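Local coordinates for putative uncharacterized protein (Helicobacter pylori, PDB 3TDG) that is a DsbG-type thioredoxin-fold oxidoreductase that probably reduces or rearranges disulfide bonds in other proteins, at residues S190-A195 with Q231-D236; V154-C159 with G184-N189. One frame throughout, in Å; residues are numbered along the deposited sequence.

Interaction 1 of 2, residues S190-A195 with Q231-D236; sequences SAKKAA and QKEPED
Lys192 leaves helix 188-206 with CG anti to the backbone N (chi1 -176°), as does Glu233 on the facing loop; each CG is thereby set beside its own carbonyl carbon, and the two chains lie across each other between helix and loop. A bend at the last torsion of the lysine (chi4 42°) turns NZ to the backbone of Gln231, where it donates a hydrogen bond to the carbonyl O at 3.0 Å. The ammonium stands above the carbonyl plane, 59° out of it. NZ also touches the CB methylene of Glu233, 3.5 Å away. The carboxylate of Glu233 reaches back over the stem of the lysine: OE2 is 3.3 Å from Lys192 CB and is also close to its CA and CG, and so meets the aliphatic root of the chain and not its charged end. OE2 and NZ are 5.1 Å apart, too far for a salt bridge, and the other oxygen, OE1, pairs with Arg238 on helix 235-249. About one turn further along the helix, Ala195 turns its CB at Glu233 CG (4.4 Å), while its carbonyl O faces CG of Pro234 at 4.3 Å. Pro234 is the N-cap residue of helix 235-249 and also rests on Leu196 and Glu199 of helix 188-206. At the other end Gln231 has its CB near Lys192 NZ, but its amide NE2 is bonded to the carbonyl of Asp227. The contact thus ties one turn of a helix to the loop leading into helix 235-249 by a single charged donor on a neutral backbone oxygen. The nearby carboxylate would probably still favour the positive charge of the buried lysine, through space and without direct pairing.

Interaction 2 of 2, residues V154-C159 with G184-N189; sequences VSDPMC and GWLGVN
Asp156 and Leu186 meet at the turn that ends in Cys159, first cysteine of a CxxC sequence (with Cys162) at a helix start, consistent with a thioredoxin-type active site. Asp156 is the hub, its OD1 accepting two backbone N-H groups. Trp185 N lies 2.9 Å from Asp156 OD1, nearly along the C-O axis. Leu186 N is 2.8 Å from Asp156 OD1, on the syn side and 35° out of the carboxylate plane. OD2 uses its anti lone pair for Met158 N (2.9 Å), which makes an Asx turn inside the type I turn Asp156-Cys159, and probably also bonds to Ser190. Both oxygens are thereby gripped, fixing the rotation of the carboxylate. Leu186 packs on the carboxylate, CG 3.6 Å from OD1, and sets CD1 against Cys159 CB at 3.6 Å. Met158 sets CG 3.8 Å from Asn189 CB, and bends at chi2 and chi3 bring CE back onto the same atom. Cys159 is the N-cap of helix 160-167, its side chain capping a backbone N there. Strands 150-155 and 177-182 run parallel, joined by helices: the beta-alpha-beta unit of a thioredoxin fold, with its CxxC at the first helix.

Overall arrangement
The two interactions share helix 188-206: segment 184-189 is the loop before it and its first two residues, and segment 190-195 continues directly from there, with the centres of the contacts about 11 Å apart. They touch directly. Ser190 OG and Asp156 OD2, 2.6 Å apart, form the polar joint, and Lys193 packs on the turn before the cysteine, its CE 3.6 Å from Met158 SD and its CB 3.6 Å from Pro157 CG. Helix 235-249 is a second bridge: it starts just beyond Pro234 of interaction 1, and farther along Thr245 bonds to Gly184 and Phe249 stacks on Trp185 of interaction 2. Only interaction 2 includes a residue of the CxxC, Cys159.

Interaction 1 of 2, residues S190-A195 with Q231-D236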
ATOM      1  N   SER A 190      -5.653   9.676  33.046  1.00 40.30           N
ATOM      2  CA  SER A 190      -5.913   8.293  32.620  1.00 39.48           C
ATOM      3  C   SER A 190      -4.648   7.446  32.831  1.00 38.98           C
ATOM      4  O   SER A 190      -4.675   6.429  33.530  1.00 38.57           O
ATOM      5  CB  SER A 190      -6.317   8.252  31.137  1.00 39.17           C
ATOM      6  OG  SER A 190      -7.537   8.940  30.890  1.00 37.49           O
ATOM      7  N   ALA A 191      -3.538   7.907  32.256  1.00 38.74           N
ATOM      8  CA  ALA A 191      -2.254   7.217  32.371  1.00 39.06           C
ATOM      9  C   ALA A 191      -1.857   7.013  33.841  1.00 39.32           C
ATOM     10  O   ALA A 191      -1.460   5.913  34.257  1.00 39.49           O
ATOM     11  CB  ALA A 191      -1.171   7.985  31.591  1.00 38.87           C
ATOM     12  N   LYS A 192      -2.016   8.066  34.635  1.00 39.19           N
ATOM     13  CA  LYS A 192      -1.695   8.015  36.053  1.00 39.61           C
ATOM     14  C   LYS A 192      -2.568   7.027  36.812  1.00 38.57           C
ATOM     15  O   LYS A 192      -2.081   6.240  37.613  1.00 38.90           O
ATOM     16  CB  LYS A 192      -1.820   9.425  36.642  1.00 40.26           C
ATOM     17  CG  LYS A 192      -1.434   9.534  38.084  1.00 43.56           C
ATOM     18  CD  LYS A 192      -1.042  10.985  38.433  1.00 49.01           C
ATOM     19  CE  LYS A 192      -1.192  11.232  39.938  1.00 52.21           C
ATOM     20  NZ  LYS A 192      -0.680  10.083  40.776  1.00 54.83           N
ATOM     21  N   LYS A 193      -3.869   7.062  36.569  1.00 38.02           N
ATOM     22  CA  LYS A 193      -4.745   6.080  37.179  1.00 36.87           C
ATOM     23  C   LYS A 193      -4.433   4.662  36.698  1.00 35.92           C
ATOM     24  O   LYS A 193      -4.407   3.733  37.489  1.00 35.28           O
ATOM     25  CB  LYS A 193      -6.214   6.445  36.928  1.00 37.56           C
ATOM     26  CG  LYS A 193      -6.720   7.580  37.847  1.00 38.92           C
ATOM     27  CD  LYS A 193      -8.239   7.603  37.929  1.00 41.57           C
ATOM     28  CE  LYS A 193      -8.742   8.741  38.879  1.00 41.80           C
ATOM     29  NZ  LYS A 193     -10.220   8.682  39.030  1.00 41.58           N
ATOM     30  N   ALA A 194      -4.213   4.485  35.398  1.00 35.68           N
ATOM     31  CA  ALA A 194      -3.814   3.160  34.877  1.00 35.57           C
ATOM     32  C   ALA A 194      -2.547   2.645  35.580  1.00 35.76           C
ATOM     33  O   ALA A 194      -2.482   1.477  35.965  1.00 36.31           O
ATOM     34  CB  ALA A 194      -3.603   3.225  33.343  1.00 34.84           C
ATOM     35  N   ALA A 195      -1.562   3.532  35.773  1.00 35.95           N
ATOM     36  CA  ALA A 195      -0.318   3.196  36.508  1.00 36.47           C
ATOM     37  C   ALA A 195      -0.559   2.724  37.935  1.00 36.74           C
ATOM     38  O   ALA A 195       0.005   1.722  38.375  1.00 36.79           O
ATOM     39  CB  ALA A 195       0.682   4.393  36.484  1.00 36.15           C
ATOM     40  N   GLN A 231      -1.973  11.141  45.130  1.00 65.95           N
ATOM     41  CA  GLN A 231      -1.226   9.886  45.071  1.00 66.57           C
ATOM     42  C   GLN A 231       0.126  10.114  44.412  1.00 67.01           C
ATOM     43  O   GLN A 231       0.242  10.908  43.472  1.00 67.06           O
ATOM     44  CB  GLN A 231      -2.002   8.823  44.283  1.00 66.67           C
ATOM     45  CG  GLN A 231      -3.518   8.847  44.470  1.00 66.79           C
ATOM     46  CD  GLN A 231      -3.944   8.541  45.896  1.00 66.99           C
ATOM     47  OE1 GLN A 231      -3.310   7.743  46.591  1.00 66.00           O
ATOM     48  NE2 GLN A 231      -5.028   9.178  46.340  1.00 66.48           N
ATOM     49  N   LYS A 232       1.150   9.428  44.910  1.00 67.90           N
ATOM     50  CA  LYS A 232       2.442   9.420  44.225  1.00 68.78           C
ATOM     51  C   LYS A 232       2.404   8.385  43.113  1.00 68.69           C
ATOM     52  O   LYS A 232       1.990   7.250  43.327  1.00 68.77           O
ATOM     53  CB  LYS A 232       3.600   9.170  45.194  1.00 68.94           C
ATOM     54  CG  LYS A 232       4.125  10.463  45.823  1.00 70.49           C
ATOM     55  CD  LYS A 232       4.951  10.200  47.064  1.00 72.14           C
ATOM     56  CE  LYS A 232       5.117  11.477  47.859  1.00 72.47           C
ATOM     57  NZ  LYS A 232       5.994  11.246  49.031  1.00 73.57           N
ATOM     58  N   GLU A 233       2.814   8.811  41.925  1.00 68.96           N
ATOM     59  CA  GLU A 233       2.707   8.007  40.714  1.00 69.15           C
ATOM     60  C   GLU A 233       4.022   7.292  40.428  1.00 68.51           C
ATOM     61  O   GLU A 233       5.040   7.955  40.230  1.00 68.74           O
ATOM     62  CB  GLU A 233       2.348   8.909  39.530  1.00 69.49           C
ATOM     63  CG  GLU A 233       2.202   8.169  38.210  1.00 71.26           C
ATOM     64  CD  GLU A 233       2.393   9.078  37.017  1.00 73.92           C
ATOM     65  OE1 GLU A 233       3.514   9.610  36.827  1.00 74.19           O
ATOM     66  OE2 GLU A 233       1.418   9.249  36.254  1.00 76.20           O
ATOM     67  N   PRO A 234       4.010   5.941  40.406  1.00 67.76           N
ATOM     68  CA  PRO A 234       5.220   5.186  40.046  1.00 67.02           C
ATOM     69  C   PRO A 234       5.631   5.415  38.582  1.00 66.53           C
ATOM     70  O   PRO A 234       4.826   5.199  37.653  1.00 66.45           O
ATOM     71  CB  PRO A 234       4.828   3.726  40.318  1.00 66.94           C
ATOM     72  CG  PRO A 234       3.334   3.718  40.284  1.00 67.38           C
ATOM     73  CD  PRO A 234       2.909   5.053  40.823  1.00 67.75           C
ATOM     74  N   GLU A 235       6.874   5.862  38.397  1.00 65.56           N
ATOM     75  CA  GLU A 235       7.397   6.327  37.106  1.00 64.84           C
ATOM     76  C   GLU A 235       7.523   5.219  36.080  1.00 63.54           C
ATOM     77  O   GLU A 235       7.124   5.385  34.922  1.00 63.14           O
ATOM     78  CB  GLU A 235       8.778   6.957  37.292  1.00 65.33           C
ATOM     79  CG  GLU A 235       9.030   8.143  36.386  1.00 67.93           C
ATOM     80  CD  GLU A 235       8.553   9.450  37.005  1.00 71.31           C
ATOM     81  OE1 GLU A 235       8.234  10.391  36.242  1.00 72.96           O
ATOM     82  OE2 GLU A 235       8.498   9.536  38.258  1.00 72.56           O
ATOM     83  N   ASP A 236       8.127   4.113  36.519  1.00 62.18           N
ATOM     84  CA  ASP A 236       8.306   2.898  35.728  1.00 60.85           C
ATOM     85  C   ASP A 236       6.976   2.420  35.133  1.00 59.33           C
ATOM     86  O   ASP A 236       6.882   2.145  33.931  1.00 58.76           O
ATOM     87  CB  ASP A 236       8.908   1.791  36.607  1.00 61.27           C
ATOM     88  CG  ASP A 236       8.201   1.658  37.976  1.00 63.26           C
ATOM     89  OD1 ASP A 236       7.719   2.677  38.538  1.00 65.05           O
ATOM     90  OD2 ASP A 236       8.129   0.522  38.503  1.00 64.67           O
TER

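Interaction 2 of 2, residues V154-C159 with G184-N189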
ATOM      1  N   VAL A 154     -11.268  -3.258  26.923  1.00 36.16           N
ATOM      2  CA  VAL A 154     -10.308  -2.152  26.912  1.00 34.59           C
ATOM      3  C   VAL A 154     -11.039  -0.943  27.499  1.00 35.08           C
ATOM      4  O   VAL A 154     -12.125  -0.591  27.039  1.00 34.65           O
ATOM      5  CB  VAL A 154      -9.750  -1.869  25.523  1.00 34.47           C
ATOM      6  CG1 VAL A 154      -8.709  -0.719  25.561  1.00 31.94           C
ATOM      7  CG2 VAL A 154      -9.118  -3.148  24.926  1.00 33.80           C
ATOM      8  N   SER A 155     -10.453  -0.354  28.542  1.00 34.46           N
ATOM      9  CA  SER A 155     -11.155   0.570  29.417  1.00 34.88           C
ATOM     10  C   SER A 155     -10.211   1.665  29.949  1.00 35.48           C
ATOM     11  O   SER A 155      -9.068   1.376  30.335  1.00 34.26           O
ATOM     12  CB  SER A 155     -11.771  -0.195  30.582  1.00 34.83           C
ATOM     13  OG  SER A 155     -12.509   0.665  31.456  1.00 36.76           O
ATOM     14  N   ASP A 156     -10.703   2.905  29.949  1.00 35.67           N
ATOM     15  CA  ASP A 156      -9.960   4.065  30.433  1.00 36.33           C
ATOM     16  C   ASP A 156     -10.612   4.499  31.753  1.00 37.21           C
ATOM     17  O   ASP A 156     -11.827   4.637  31.826  1.00 36.24           O
ATOM     18  CB  ASP A 156     -10.007   5.183  29.390  1.00 36.13           C
ATOM     19  CG  ASP A 156      -9.084   6.358  29.727  1.00 37.47           C
ATOM     20  OD1 ASP A 156      -8.089   6.539  28.990  1.00 36.78           O
ATOM     21  OD2 ASP A 156      -9.348   7.100  30.717  1.00 35.41           O
ATOM     22  N   PRO A 157      -9.803   4.685  32.812  1.00 37.98           N
ATOM     23  CA  PRO A 157     -10.362   5.027  34.119  1.00 38.51           C
ATOM     24  C   PRO A 157     -10.880   6.481  34.264  1.00 39.40           C
ATOM     25  O   PRO A 157     -11.467   6.799  35.300  1.00 40.22           O
ATOM     26  CB  PRO A 157      -9.207   4.739  35.089  1.00 38.62           C
ATOM     27  CG  PRO A 157      -7.964   4.764  34.271  1.00 38.97           C
ATOM     28  CD  PRO A 157      -8.326   4.696  32.808  1.00 38.32           C
ATOM     29  N   MET A 158     -10.667   7.333  33.257  1.00 39.31           N
ATOM     30  CA  MET A 158     -11.221   8.700  33.240  1.00 39.92           C
ATOM     31  C   MET A 158     -12.398   8.835  32.264  1.00 39.91           C
ATOM     32  O   MET A 158     -12.744   9.929  31.838  1.00 40.90           O
ATOM     33  CB  MET A 158     -10.140   9.747  32.905  1.00 39.88           C
ATOM     34  CG  MET A 158      -9.039   9.949  33.984  1.00 40.01           C
ATOM     35  SD  MET A 158      -9.594  10.271  35.683  1.00 45.34           S
ATOM     36  CE  MET A 158      -9.995  12.026  35.589  1.00 43.81           C
ATOM     37  N   CYS A 159     -13.015   7.719  31.897  1.00 39.56           N
ATOM     38  CA  CYS A 159     -14.037   7.756  30.878  1.00 39.16           C
ATOM     39  C   CYS A 159     -15.364   7.377  31.518  1.00 38.50           C
ATOM     40  O   CYS A 159     -15.490   6.283  32.056  1.00 38.73           O
ATOM     41  CB  CYS A 159     -13.651   6.802  29.742  1.00 39.42           C
ATOM     42  SG  CYS A 159     -14.923   6.430  28.520  1.00 41.90           S
ATOM     43  N   GLY A 184      -4.152   4.144  29.473  1.00 36.54           N
ATOM     44  CA  GLY A 184      -3.974   5.571  29.728  1.00 38.63           C
ATOM     45  C   GLY A 184      -4.221   6.349  28.450  1.00 40.29           C
ATOM     46  O   GLY A 184      -3.326   7.021  27.969  1.00 40.64           O
ATOM     47  N   TRP A 185      -5.441   6.263  27.910  1.00 41.56           N
ATOM     48  CA  TRP A 185      -5.737   6.680  26.528  1.00 42.67           C
ATOM     49  C   TRP A 185      -6.238   8.126  26.393  1.00 43.53           C
ATOM     50  O   TRP A 185      -5.887   8.831  25.428  1.00 42.76           O
ATOM     51  CB  TRP A 185      -6.726   5.656  25.931  1.00 43.11           C
ATOM     52  CG  TRP A 185      -7.555   5.961  24.639  1.00 44.37           C
ATOM     53  CD1 TRP A 185      -8.926   5.929  24.529  1.00 45.03           C
ATOM     54  CD2 TRP A 185      -7.066   6.217  23.315  1.00 43.85           C
ATOM     55  NE1 TRP A 185      -9.319   6.190  23.230  1.00 43.47           N
ATOM     56  CE2 TRP A 185      -8.199   6.378  22.468  1.00 46.52           C
ATOM     57  CE3 TRP A 185      -5.791   6.369  22.768  1.00 44.84           C
ATOM     58  CZ2 TRP A 185      -8.083   6.657  21.103  1.00 45.58           C
ATOM     59  CZ3 TRP A 185      -5.681   6.655  21.420  1.00 45.95           C
ATOM     60  CH2 TRP A 185      -6.815   6.796  20.604  1.00 46.41           C
ATOM     61  N   LEU A 186      -7.036   8.577  27.358  1.00 43.51           N
ATOM     62  CA  LEU A 186      -7.745   9.853  27.177  1.00 44.59           C
ATOM     63  C   LEU A 186      -6.982  11.108  27.628  1.00 44.73           C
ATOM     64  O   LEU A 186      -7.335  12.212  27.244  1.00 45.14           O
ATOM     65  CB  LEU A 186      -9.160   9.794  27.762  1.00 44.13           C
ATOM     66  CG  LEU A 186     -10.097   8.804  27.047  1.00 45.26           C
ATOM     67  CD1 LEU A 186     -11.441   8.766  27.744  1.00 44.79           C
ATOM     68  CD2 LEU A 186     -10.265   9.141  25.562  1.00 46.75           C
ATOM     69  N   GLY A 187      -5.918  10.927  28.403  1.00 45.65           N
ATOM     70  CA  GLY A 187      -5.086  12.048  28.866  1.00 45.97           C
ATOM     71  C   GLY A 187      -4.158  11.647  29.997  1.00 46.02           C
ATOM     72  O   GLY A 187      -3.953  10.466  30.253  1.00 46.69           O
ATOM     73  N   VAL A 188      -3.601  12.637  30.682  1.00 46.11           N
ATOM     74  CA  VAL A 188      -2.587  12.408  31.711  1.00 45.51           C
ATOM     75  C   VAL A 188      -3.150  11.674  32.935  1.00 44.45           C
ATOM     76  O   VAL A 188      -2.533  10.747  33.454  1.00 44.01           O
ATOM     77  CB  VAL A 188      -1.917  13.752  32.141  1.00 45.78           C
ATOM     78  CG1 VAL A 188      -1.075  13.567  33.399  1.00 46.98           C
ATOM     79  CG2 VAL A 188      -1.070  14.307  31.007  1.00 46.53           C
ATOM     80  N   ASN A 189      -4.315  12.103  33.395  1.00 43.48           N
ATOM     81  CA  ASN A 189      -4.951  11.469  34.550  1.00 43.08           C
ATOM     82  C   ASN A 189      -5.325   9.999  34.301  1.00 41.92           C
ATOM     83  O   ASN A 189      -5.297   9.186  35.232  1.00 41.91           O
ATOM     84  CB  ASN A 189      -6.162  12.283  35.006  1.00 43.26           C
ATOM     85  CG  ASN A 189      -5.765  13.585  35.716  1.00 47.45           C
ATOM     86  OD1 ASN A 189      -4.697  13.676  36.331  1.00 48.12           O
ATOM     87  ND2 ASN A 189      -6.632  14.597  35.626  1.00 49.15           N
TER